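Local coordinates for protein EvdMO1 (Micromonospora carbonacea, PDB 5T39) that probably transfers a methyl group from S-adenosylmethionine during everninomicin biosynthesis, acting as the methyltransferase domain of a bifunctional methyltransferase-oxidase, at residues Tyr192-Val197 with Arg214-Ala219. Sequence-based numbering, arbitrary orientation.
Sequences YSVKHV and RWLDRA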
ATOM      1  N   TYR A 192     -12.790  -1.264  19.644  1.00  9.51           N
ATOM      2  CA  TYR A 192     -12.701  -0.205  18.655  1.00  9.18           C
ATOM      3  C   TYR A 192     -14.072   0.053  18.053  1.00  9.40           C
ATOM      4  O   TYR A 192     -14.867  -0.876  17.862  1.00 10.61           O
ATOM      5  CB  TYR A 192     -11.730  -0.603  17.544  1.00  9.13           C
ATOM      6  CG  TYR A 192     -10.318  -0.823  18.031  1.00  9.05           C
ATOM      7  CD1 TYR A 192      -9.550   0.233  18.506  1.00 10.20           C
ATOM      8  CD2 TYR A 192      -9.745  -2.086  18.012  1.00  8.90           C
ATOM      9  CE1 TYR A 192      -8.260   0.029  18.951  1.00 10.73           C
ATOM     10  CE2 TYR A 192      -8.452  -2.293  18.451  1.00  9.35           C
ATOM     11  CZ  TYR A 192      -7.724  -1.224  18.920  1.00  9.75           C
ATOM     12  OH  TYR A 192      -6.431  -1.381  19.363  1.00 10.96           O
ATOM     13  N   SER A 193     -14.353   1.320  17.757  1.00  9.62           N
ATOM     14  CA  SER A 193     -15.586   1.699  17.077  1.00 10.04           C
ATOM     15  C   SER A 193     -15.400   1.562  15.575  1.00  9.87           C
ATOM     16  O   SER A 193     -14.471   2.149  15.003  1.00 10.43           O
ATOM     17  CB  SER A 193     -15.976   3.133  17.429  1.00 12.00           C
ATOM     18  OG  SER A 193     -16.231   3.260  18.816  1.00 14.24           O
ATOM     19  N   VAL A 194     -16.289   0.784  14.948  1.00  9.76           N
ATOM     20  CA  VAL A 194     -16.111   0.330  13.579  1.00 10.20           C
ATOM     21  C   VAL A 194     -17.371   0.542  12.759  1.00 10.03           C
ATOM     22  O   VAL A 194     -18.492   0.321  13.232  1.00 11.16           O
ATOM     23  CB  VAL A 194     -15.672  -1.151  13.514  1.00 11.47           C
ATOM     24  CG1 VAL A 194     -14.311  -1.310  14.141  1.00 13.41           C
ATOM     25  CG2 VAL A 194     -16.683  -2.077  14.181  1.00 13.02           C
ATOM     26  N   LYS A 195     -17.168   0.928  11.501  1.00 10.41           N
ATOM     27  CA  LYS A 195     -18.192   0.937  10.469  1.00 11.37           C
ATOM     28  C   LYS A 195     -17.968  -0.319   9.642  1.00 10.51           C
ATOM     29  O   LYS A 195     -16.977  -0.423   8.912  1.00 10.89           O
ATOM     30  CB  LYS A 195     -18.099   2.201   9.613  1.00 13.85           C
ATOM     31  CG  LYS A 195     -19.252   2.316   8.628  1.00 17.38           C
ATOM     32  CD  LYS A 195     -19.330   3.657   7.943  1.00 20.24           C
ATOM     33  CE  LYS A 195     -20.558   3.737   7.042  1.00 22.63           C
ATOM     34  NZ  LYS A 195     -21.819   3.368   7.751  1.00 24.49           N
ATOM     35  N   HIS A 196     -18.875  -1.280   9.784  1.00 10.53           N
ATOM     36  CA  HIS A 196     -18.733  -2.604   9.191  1.00 10.43           C
ATOM     37  C   HIS A 196     -19.606  -2.664   7.954  1.00 10.44           C
ATOM     38  O   HIS A 196     -20.830  -2.606   8.056  1.00 11.09           O
ATOM     39  CB  HIS A 196     -19.155  -3.656  10.206  1.00 11.63           C
ATOM     40  CG  HIS A 196     -18.925  -5.062   9.765  1.00 11.05           C
ATOM     41  ND1 HIS A 196     -19.557  -6.128  10.363  1.00 11.94           N
ATOM     42  CD2 HIS A 196     -18.124  -5.585   8.805  1.00 10.85           C
ATOM     43  CE1 HIS A 196     -19.150  -7.248   9.795  1.00 11.63           C
ATOM     44  NE2 HIS A 196     -18.293  -6.946   8.836  1.00 11.11           N
ATOM     45  N   VAL A 197     -18.980  -2.757   6.788  1.00 10.01           N
ATOM     46  CA  VAL A 197     -19.699  -2.657   5.529  1.00 10.86           C
ATOM     47  C   VAL A 197     -19.207  -3.698   4.536  1.00 10.37           C
ATOM     48  O   VAL A 197     -18.099  -4.228   4.634  1.00 10.51           O
ATOM     49  CB  VAL A 197     -19.620  -1.247   4.906  1.00 12.32           C
ATOM     50  CG1 VAL A 197     -20.248  -0.217   5.823  1.00 13.57           C
ATOM     51  CG2 VAL A 197     -18.195  -0.866   4.595  1.00 12.99           C
ATOM     52  N   ARG A 214     -13.901  -3.186   7.680  1.00  8.38           N
ATOM     53  CA  ARG A 214     -14.268  -2.308   8.783  1.00  8.62           C
ATOM     54  C   ARG A 214     -13.446  -1.038   8.709  1.00  8.62           C
ATOM     55  O   ARG A 214     -12.213  -1.093   8.671  1.00  9.92           O
ATOM     56  CB  ARG A 214     -14.071  -2.962  10.147  1.00  8.72           C
ATOM     57  CG  ARG A 214     -15.052  -4.074  10.397  1.00  9.28           C
ATOM     58  CD  ARG A 214     -14.912  -4.652  11.787  1.00  9.84           C
ATOM     59  NE  ARG A 214     -15.866  -5.722  12.067  1.00 10.96           N
ATOM     60  CZ  ARG A 214     -15.683  -6.991  11.749  1.00 11.26           C
ATOM     61  NH1 ARG A 214     -14.601  -7.375  11.101  1.00 11.85           N
ATOM     62  NH2 ARG A 214     -16.612  -7.888  12.054  1.00 12.64           N
ATOM     63  N   TRP A 215     -14.129   0.095   8.684  1.00  9.02           N
ATOM     64  CA  TRP A 215     -13.491   1.390   8.840  1.00  9.69           C
ATOM     65  C   TRP A 215     -13.513   1.767  10.314  1.00  9.64           C
ATOM     66  O   TRP A 215     -14.404   1.365  11.056  1.00 10.69           O
ATOM     67  CB  TRP A 215     -14.233   2.466   8.049  1.00 11.30           C
ATOM     68  CG  TRP A 215     -14.152   2.385   6.561  1.00 12.18           C
ATOM     69  CD1 TRP A 215     -14.108   1.271   5.778  1.00 13.94           C
ATOM     70  CD2 TRP A 215     -14.125   3.501   5.672  1.00 11.40           C
ATOM     71  NE1 TRP A 215     -14.057   1.630   4.449  1.00 14.09           N
ATOM     72  CE2 TRP A 215     -14.067   2.996   4.362  1.00 12.49           C
ATOM     73  CE3 TRP A 215     -14.152   4.881   5.861  1.00 10.94           C
ATOM     74  CZ2 TRP A 215     -14.024   3.828   3.245  1.00 12.85           C
ATOM     75  CZ3 TRP A 215     -14.123   5.698   4.763  1.00 12.03           C
ATOM     76  CH2 TRP A 215     -14.058   5.173   3.468  1.00 12.79           C
ATOM     77  N   LEU A 216     -12.540   2.567  10.730  1.00  9.75           N
ATOM     78  CA  LEU A 216     -12.435   3.065  12.097  1.00 10.21           C
ATOM     79  C   LEU A 216     -12.889   4.517  12.165  1.00 10.04           C
ATOM     80  O   LEU A 216     -12.740   5.265  11.199  1.00 10.92           O
ATOM     81  CB  LEU A 216     -10.983   2.972  12.565  1.00 10.50           C
ATOM     82  CG  LEU A 216     -10.474   1.531  12.698  1.00 11.14           C
ATOM     83  CD1 LEU A 216      -8.971   1.473  12.784  1.00 12.34           C
ATOM     84  CD2 LEU A 216     -11.052   0.856  13.911  1.00 14.15           C
ATOM     85  N   ASP A 217     -13.430   4.923  13.321  1.00 10.22           N
ATOM     86  CA  ASP A 217     -13.512   6.357  13.583  1.00 10.55           C
ATOM     87  C   ASP A 217     -12.128   6.881  13.966  1.00 10.00           C
ATOM     88  O   ASP A 217     -11.173   6.120  14.108  1.00  9.79           O
ATOM     89  CB  ASP A 217     -14.624   6.709  14.583  1.00 11.69           C
ATOM     90  CG  ASP A 217     -14.375   6.224  15.999  1.00 12.12           C
ATOM     91  OD1 ASP A 217     -13.330   5.597  16.272  1.00 12.15           O
ATOM     92  OD2 ASP A 217     -15.266   6.478  16.857  1.00 14.01           O
ATOM     93  N   ARG A 218     -12.000   8.200  14.091  1.00 10.11           N
ATOM     94  CA  ARG A 218     -10.671   8.770  14.282  1.00  9.83           C
ATOM     95  C   ARG A 218     -10.058   8.313  15.592  1.00  9.80           C
ATOM     96  O   ARG A 218      -8.878   7.949  15.646  1.00  9.67           O
ATOM     97  CB  ARG A 218     -10.702  10.297  14.221  1.00 10.30           C
ATOM     98  CG  ARG A 218      -9.313  10.879  13.980  1.00 10.49           C
ATOM     99  CD  ARG A 218      -9.327  12.398  14.030  1.00 10.72           C
ATOM    100  NE  ARG A 218      -8.065  12.994  13.584  1.00 11.03           N
ATOM    101  CZ  ARG A 218      -6.977  13.147  14.337  1.00 10.96           C
ATOM    102  NH1 ARG A 218      -6.962  12.769  15.612  1.00 11.80           N
ATOM    103  NH2 ARG A 218      -5.897  13.717  13.814  1.00 11.00           N
ATOM    104  N   ALA A 219     -10.837   8.355  16.674  1.00 10.48           N
ATOM    105  CA  ALA A 219     -10.293   7.967  17.965  1.00 10.90           C
ATOM    106  C   ALA A 219      -9.824   6.521  17.934  1.00 10.24           C
ATOM    107  O   ALA A 219      -8.796   6.181  18.518  1.00 10.47           O
ATOM    108  CB  ALA A 219     -11.339   8.161  19.062  1.00 12.19           C
TER
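His-196 sends its CG anti to the backbone N (chi1 -174°), and Arg-214 turns its CG anti to the carbonyl carbon and keeps the chain extended through to NE; together these torsions lay the guanidinium over the imidazole. The two planes lie 22° apart with centres separated by 3.9 Å, values that fit a stack; its offset shows in NH2 of Arg-214, which sits over the ring near the rim, 3.5 Å from CE1 of His-196. Each group has a further polar partner: His-196 NE2 is hydrogen-bonded to Asp-212 OD1 and Arg-214 NH1 to the backbone O of Arg-157. With an alanine in place of His-196, the guanidinium would probably lose the ring it lies on and Asp-212 its imidazole mate. On the same face of the sheet, Val-194 brings CG2 to Arg-214 CD and sets CG1 3.9 Å from Leu-216 CD2, a small apolar cluster that Trp-160 of helix 159-169 joins.

The backbone evidence is that of an antiparallel pair within a small three-stranded sheet beside the seven-stranded sheet of the Rossmann-like methyltransferase core, to which Leu-216 is tied by a backbone hydrogen bond with Trp-180. Lys-195 and Trp-215 form the hydrogen-bonded pair: Lys-195 N reaches Trp-215 O at 2.8 Å, and Trp-215 N reaches Lys-195 O at 2.9 Å. Flanking CA-H...O contacts run from Val-194 CA to Trp-215 O and from Arg-214 CA to Lys-195 O. Where strand 212-216 gives way to helix 218-228, pairing slackens: Asp-217 N makes only a weak bond to Ser-193 O, 3.4 Å long. Asp-217 takes the N-cap position of that helix, its side chain capping a backbone N in the first turn; OD1 is also hydrogen-bonded to OG of Ser-220, while OD2, bonded to Ser-183, lies 3.5 Å from CB of Ser-193.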